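Local coordinates for putative dehydratase (Mesorhizobium loti, PDB 2POZ), which is of unknown function but belongs to the mandelate racemase/muconate lactonizing family of the enolase superfamily and is probably a lyase, at residues 131-145 with 184-196. Sequence-based numbering, arbitrary orientation.
Sequences WYGAADTPDEFARAV and LAYRRVKAVRDAA
Both methyls of Val192 touch the 131-145 segment: CG2 lies 4.0 Å from Trp131 CH2, at the indole edge, and also reaches Phe141 CB, while CG1 meets CG1 of Val145. Behind this apolar centre lies strand 155-158, where Leu156 touches Trp131 and Phe158 touches Val192. Small residues line the seam beside it. Ala191 CB sits 3.3 Å from Pro138 O, and Ala195 CB touches both Ala142 O and Val145 CG2, letting the axes of helices 138-144 and 184-196 approach to 7.9 Å at a crossing angle of -32°. At the start of helix 138-144, Pro138 is a knob among Leu184, Arg187, Arg188 and Ala191; its CD presses tightly on Leu184 CD2 at 3.4 Å.

The Phe141 ring is sandwiched, Ala135 CB over one face and Arg188 CB over the other, a CH-pi contact 4.2 Å from the centroid. From there the Arg188 chain runs on extended (chi2 173°), carrying CD past Phe141 CE2 and its guanidinium out to Asp136. Two nitrogens share Asp136 O: Arg188 NE at 2.8 Å, the straighter bond, and its NH2 at 3.0 Å. NH2 also makes a salt bridge to Asp136 OD1, both oxygens lying near the guanidinium plane, and NH1 turns to the carbonyls of Pro160 and Ala162. Nearby, Thr137 OG1 accepts from Glu140 N and Glu140 OE1 answers from Thr137 N, a capping box; OE1 also takes the Asp136 amide. A leucine in place of Arg188 would probably leave Asp136 without its cationic partner and the loop before helix 138-144 freer to shift.

One buried arginine thus joins the apolar packing to the polar edge, tying the entry to helix 138-144 against helix 179-196, the beta-alpha-beta crossover between strands 155-158 and 201-205 of a TIM-barrel-like fold.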
loop_
_atom_site.group_PDB
_atom_site.type_symbol
_atom_site.label_atom_id
_atom_site.label_comp_id
_atom_site.label_asym_id
_atom_site.label_seq_id
_atom_site.Cartn_x
_atom_site.Cartn_y
_atom_site.Cartn_z
ATOM N N TRP A 131 30.425 4.616 30.406
ATOM C CA TRP A 131 30.890 4.138 31.711
ATOM C C TRP A 131 31.337 2.675 31.701
ATOM O O TRP A 131 31.692 2.134 32.746
ATOM C CB TRP A 131 29.773 4.303 32.745
ATOM C CG TRP A 131 28.433 3.773 32.265
ATOM C CD1 TRP A 131 27.497 4.451 31.535
ATOM C CD2 TRP A 131 27.920 2.444 32.434
ATOM N NE1 TRP A 131 26.436 3.628 31.238
ATOM C CE2 TRP A 131 26.670 2.391 31.775
ATOM C CE3 TRP A 131 28.396 1.289 33.075
ATOM C CZ2 TRP A 131 25.889 1.229 31.735
ATOM C CZ3 TRP A 131 27.618 0.135 33.036
ATOM C CH2 TRP A 131 26.378 0.115 32.368
ATOM N N TYR A 132 31.334 2.046 30.526
ATOM C CA TYR A 132 31.696 0.629 30.397
ATOM C C TYR A 132 32.795 0.406 29.353
ATOM O O TYR A 132 32.872 -0.654 28.732
ATOM C CB TYR A 132 30.442 -0.157 30.000
ATOM C CG TYR A 132 29.753 0.441 28.797
ATOM C CD1 TYR A 132 30.057 0.006 27.506
ATOM C CD2 TYR A 132 28.872 1.517 28.942
ATOM C CE1 TYR A 132 29.507 0.635 26.385
ATOM C CE2 TYR A 132 28.321 2.153 27.831
ATOM C CZ TYR A 132 28.644 1.709 26.556
ATOM O OH TYR A 132 28.126 2.348 25.450
ATOM N N GLY A 133 33.652 1.408 29.189
ATOM C CA GLY A 133 34.723 1.351 28.209
ATOM C C GLY A 133 35.618 0.128 28.138
ATOM O O GLY A 133 36.139 -0.183 27.064
ATOM N N ALA A 134 35.810 -0.567 29.256
ATOM C CA ALA A 134 36.670 -1.749 29.270
ATOM C C ALA A 134 35.918 -3.005 29.699
ATOM O O ALA A 134 36.503 -4.081 29.799
ATOM C CB ALA A 134 37.870 -1.515 30.209
ATOM N N ALA A 135 34.622 -2.868 29.945
ATOM C CA ALA A 135 33.823 -4.003 30.392
ATOM C C ALA A 135 33.691 -5.092 29.334
ATOM O O ALA A 135 33.304 -4.823 28.200
ATOM C CB ALA A 135 32.440 -3.523 30.827
ATOM N N ASP A 136 34.024 -6.324 29.712
ATOM C CA ASP A 136 33.922 -7.455 28.795
ATOM C C ASP A 136 33.033 -8.546 29.388
ATOM O O ASP A 136 32.022 -8.924 28.799
ATOM C CB ASP A 136 35.313 -8.018 28.476
ATOM C CG ASP A 136 35.270 -9.181 27.479
ATOM O OD1 ASP A 136 34.236 -9.372 26.802
ATOM O OD2 ASP A 136 36.280 -9.908 27.365
ATOM N N THR A 137 33.402 -9.054 30.558
ATOM C CA THR A 137 32.602 -10.098 31.190
ATOM C C THR A 137 31.345 -9.489 31.805
ATOM O O THR A 137 31.273 -8.281 32.038
ATOM C CB THR A 137 33.373 -10.796 32.322
ATOM O OG1 THR A 137 33.560 -9.871 33.400
ATOM C CG2 THR A 137 34.734 -11.293 31.825
ATOM N N PRO A 138 30.326 -10.319 32.059
ATOM C CA PRO A 138 29.107 -9.777 32.659
ATOM C C PRO A 138 29.430 -9.095 33.987
ATOM O O PRO A 138 28.921 -8.015 34.281
ATOM C CB PRO A 138 28.242 -11.018 32.847
ATOM C CG PRO A 138 28.619 -11.849 31.642
ATOM C CD PRO A 138 30.131 -11.714 31.631
ATOM N N ASP A 139 30.299 -9.715 34.784
ATOM C CA ASP A 139 30.635 -9.130 36.073
ATOM C C ASP A 139 31.305 -7.765 35.973
ATOM O O ASP A 139 31.104 -6.912 36.839
ATOM C CB ASP A 139 31.521 -10.057 36.888
ATOM C CG ASP A 139 31.606 -9.624 38.332
ATOM O OD1 ASP A 139 30.580 -9.721 39.040
ATOM O OD2 ASP A 139 32.685 -9.164 38.755
ATOM N N GLU A 140 32.108 -7.554 34.938
ATOM C CA GLU A 140 32.761 -6.261 34.778
ATOM C C GLU A 140 31.701 -5.208 34.444
ATOM O O GLU A 140 31.838 -4.039 34.805
ATOM C CB GLU A 140 33.839 -6.334 33.688
ATOM C CG GLU A 140 34.944 -7.331 34.049
ATOM C CD GLU A 140 36.002 -7.488 32.973
ATOM O OE1 GLU A 140 35.656 -7.461 31.771
ATOM O OE2 GLU A 140 37.186 -7.663 33.336
ATOM N N PHE A 141 30.641 -5.622 33.757
ATOM C CA PHE A 141 29.569 -4.692 33.443
ATOM C C PHE A 141 28.882 -4.352 34.760
ATOM O O PHE A 141 28.516 -3.204 34.989
ATOM C CB PHE A 141 28.580 -5.318 32.452
ATOM C CG PHE A 141 28.879 -4.980 31.018
ATOM C CD1 PHE A 141 28.331 -3.843 30.430
ATOM C CD2 PHE A 141 29.750 -5.770 30.271
ATOM C CE1 PHE A 141 28.647 -3.494 29.118
ATOM C CE2 PHE A 141 30.076 -5.434 28.962
ATOM C CZ PHE A 141 29.526 -4.296 28.380
ATOM N N ALA A 142 28.739 -5.345 35.636
ATOM C CA ALA A 142 28.106 -5.131 36.937
ATOM C C ALA A 142 28.891 -4.125 37.782
ATOM O O ALA A 142 28.303 -3.245 38.420
ATOM C CB ALA A 142 27.971 -6.455 37.688
ATOM N N ARG A 143 30.215 -4.254 37.788
ATOM C CA ARG A 143 31.064 -3.336 38.546
ATOM C C ARG A 143 31.034 -1.938 37.936
ATOM O O ARG A 143 31.113 -0.945 38.643
ATOM C CB ARG A 143 32.530 -3.806 38.552
ATOM C CG ARG A 143 32.825 -5.091 39.311
ATOM C CD ARG A 143 32.529 -4.960 40.802
ATOM N NE ARG A 143 32.936 -3.671 41.363
ATOM C CZ ARG A 143 34.186 -3.211 41.430
ATOM N NH1 ARG A 143 35.210 -3.921 40.972
ATOM N NH2 ARG A 143 34.410 -2.017 41.963
ATOM N N ALA A 144 30.935 -1.875 36.615
ATOM C CA ALA A 144 30.937 -0.602 35.900
ATOM C C ALA A 144 29.779 0.349 36.209
ATOM O O ALA A 144 29.931 1.562 36.054
ATOM C CB ALA A 144 31.007 -0.860 34.400
ATOM N N VAL A 145 28.628 -0.175 36.636
ATOM C CA VAL A 145 27.483 0.699 36.930
ATOM C C VAL A 145 27.698 1.521 38.201
ATOM O O VAL A 145 27.091 2.580 38.379
ATOM C CB VAL A 145 26.158 -0.095 37.118
ATOM C CG1 VAL A 145 25.941 -1.060 35.951
ATOM C CG2 VAL A 145 26.170 -0.841 38.452
ATOM N N LEU A 184 26.328 -14.278 25.985
ATOM C CA LEU A 184 27.131 -13.385 26.801
ATOM C C LEU A 184 26.528 -11.973 26.749
ATOM O O LEU A 184 26.507 -11.257 27.751
ATOM C CB LEU A 184 28.570 -13.398 26.278
ATOM C CG LEU A 184 29.706 -12.705 27.035
ATOM C CD1 LEU A 184 29.658 -11.234 26.757
ATOM C CD2 LEU A 184 29.609 -13.000 28.524
ATOM N N ALA A 185 26.025 -11.582 25.582
ATOM C CA ALA A 185 25.417 -10.264 25.424
ATOM C C ALA A 185 24.237 -10.163 26.387
ATOM O O ALA A 185 24.058 -9.156 27.074
ATOM C CB ALA A 185 24.933 -10.074 23.986
ATOM N N TYR A 186 23.436 -11.221 26.433
ATOM C CA TYR A 186 22.280 -11.252 27.311
ATOM C C TYR A 186 22.684 -11.168 28.788
ATOM O O TYR A 186 22.045 -10.462 29.574
ATOM C CB TYR A 186 21.475 -12.533 27.080
ATOM C CG TYR A 186 20.437 -12.767 28.152
ATOM C CD1 TYR A 186 19.264 -12.015 28.193
ATOM C CD2 TYR A 186 20.657 -13.709 29.161
ATOM C CE1 TYR A 186 18.331 -12.194 29.220
ATOM C CE2 TYR A 186 19.738 -13.895 30.190
ATOM C CZ TYR A 186 18.581 -13.138 30.215
ATOM O OH TYR A 186 17.673 -13.333 31.230
ATOM N N ARG A 187 23.741 -11.891 29.157
ATOM C CA ARG A 187 24.216 -11.896 30.536
ATOM C C ARG A 187 24.733 -10.522 30.936
ATOM O O ARG A 187 24.610 -10.124 32.091
ATOM C CB ARG A 187 25.320 -12.947 30.726
ATOM C CG ARG A 187 24.832 -14.381 30.538
ATOM C CD ARG A 187 23.784 -14.750 31.579
ATOM N NE ARG A 187 23.089 -15.995 31.249
ATOM C CZ ARG A 187 22.101 -16.522 31.966
ATOM N NH1 ARG A 187 21.679 -15.919 33.071
ATOM N NH2 ARG A 187 21.524 -17.649 31.570
ATOM N N ARG A 188 25.312 -9.797 29.981
ATOM C CA ARG A 188 25.815 -8.460 30.265
ATOM C C ARG A 188 24.647 -7.540 30.618
ATOM O O ARG A 188 24.726 -6.757 31.567
ATOM C CB ARG A 188 26.561 -7.889 29.055
ATOM C CG ARG A 188 27.929 -8.495 28.782
ATOM C CD ARG A 188 28.463 -7.964 27.456
ATOM N NE ARG A 188 29.850 -8.339 27.197
ATOM C CZ ARG A 188 30.410 -8.322 25.991
ATOM N NH1 ARG A 188 29.688 -7.954 24.938
ATOM N NH2 ARG A 188 31.693 -8.650 25.837
ATOM N N VAL A 189 23.562 -7.630 29.849
ATOM C CA VAL A 189 22.393 -6.796 30.111
ATOM C C VAL A 189 21.794 -7.168 31.473
ATOM O O VAL A 189 21.435 -6.294 32.268
ATOM C CB VAL A 189 21.316 -6.959 28.996
ATOM C CG1 VAL A 189 20.113 -6.077 29.294
ATOM C CG2 VAL A 189 21.908 -6.575 27.643
ATOM N N LYS A 190 21.705 -8.465 31.745
ATOM C CA LYS A 190 21.159 -8.941 33.010
ATOM C C LYS A 190 22.033 -8.524 34.190
ATOM O O LYS A 190 21.518 -8.188 35.252
ATOM C CB LYS A 190 21.003 -10.465 32.986
ATOM C CG LYS A 190 20.398 -11.043 34.272
ATOM C CD LYS A 190 20.115 -12.532 34.129
ATOM C CE LYS A 190 19.359 -13.077 35.334
ATOM N NZ LYS A 190 20.187 -13.039 36.574
ATOM N N ALA A 191 23.351 -8.543 34.007
ATOM C CA ALA A 191 24.263 -8.145 35.073
ATOM C C ALA A 191 24.058 -6.666 35.408
ATOM O O ALA A 191 24.123 -6.274 36.574
ATOM C CB ALA A 191 25.707 -8.392 34.660
ATOM N N VAL A 192 23.810 -5.849 34.386
ATOM C CA VAL A 192 23.582 -4.423 34.602
ATOM C C VAL A 192 22.283 -4.207 35.377
ATOM O O VAL A 192 22.237 -3.396 36.304
ATOM C CB VAL A 192 23.519 -3.641 33.258
ATOM C CG1 VAL A 192 23.069 -2.205 33.500
ATOM C CG2 VAL A 192 24.891 -3.634 32.603
ATOM N N ARG A 193 21.232 -4.935 35.001
ATOM C CA ARG A 193 19.948 -4.810 35.681
ATOM C C ARG A 193 20.082 -5.242 37.139
ATOM O O ARG A 193 19.648 -4.529 38.050
ATOM C CB ARG A 193 18.877 -5.662 34.987
ATOM C CG ARG A 193 17.552 -5.779 35.765
ATOM C CD ARG A 193 17.028 -4.406 36.208
ATOM N NE ARG A 193 16.490 -3.619 35.102
ATOM C CZ ARG A 193 16.323 -2.299 35.132
ATOM N NH1 ARG A 193 16.658 -1.599 36.211
ATOM N NH2 ARG A 193 15.804 -1.674 34.084
ATOM N N ASP A 194 20.699 -6.400 37.356
ATOM C CA ASP A 194 20.881 -6.923 38.705
ATOM C C ASP A 194 21.700 -5.994 39.591
ATOM O O ASP A 194 21.381 -5.814 40.759
ATOM C CB ASP A 194 21.540 -8.307 38.667
ATOM C CG ASP A 194 20.674 -9.353 37.977
ATOM O OD1 ASP A 194 19.449 -9.140 37.872
ATOM O OD2 ASP A 194 21.217 -10.395 37.552
ATOM N N ALA A 195 22.754 -5.404 39.034
ATOM C CA ALA A 195 23.604 -4.503 39.798
ATOM C C ALA A 195 22.980 -3.123 39.995
ATOM O O ALA A 195 23.177 -2.494 41.033
ATOM C CB ALA A 195 24.963 -4.363 39.118
ATOM N N ALA A 196 22.225 -2.651 39.010
ATOM C CA ALA A 196 21.616 -1.334 39.129
ATOM C C ALA A 196 20.371 -1.340 40.003
ATOM O O ALA A 196 20.069 -0.352 40.666
ATOM C CB ALA A 196 21.275 -0.787 37.746
#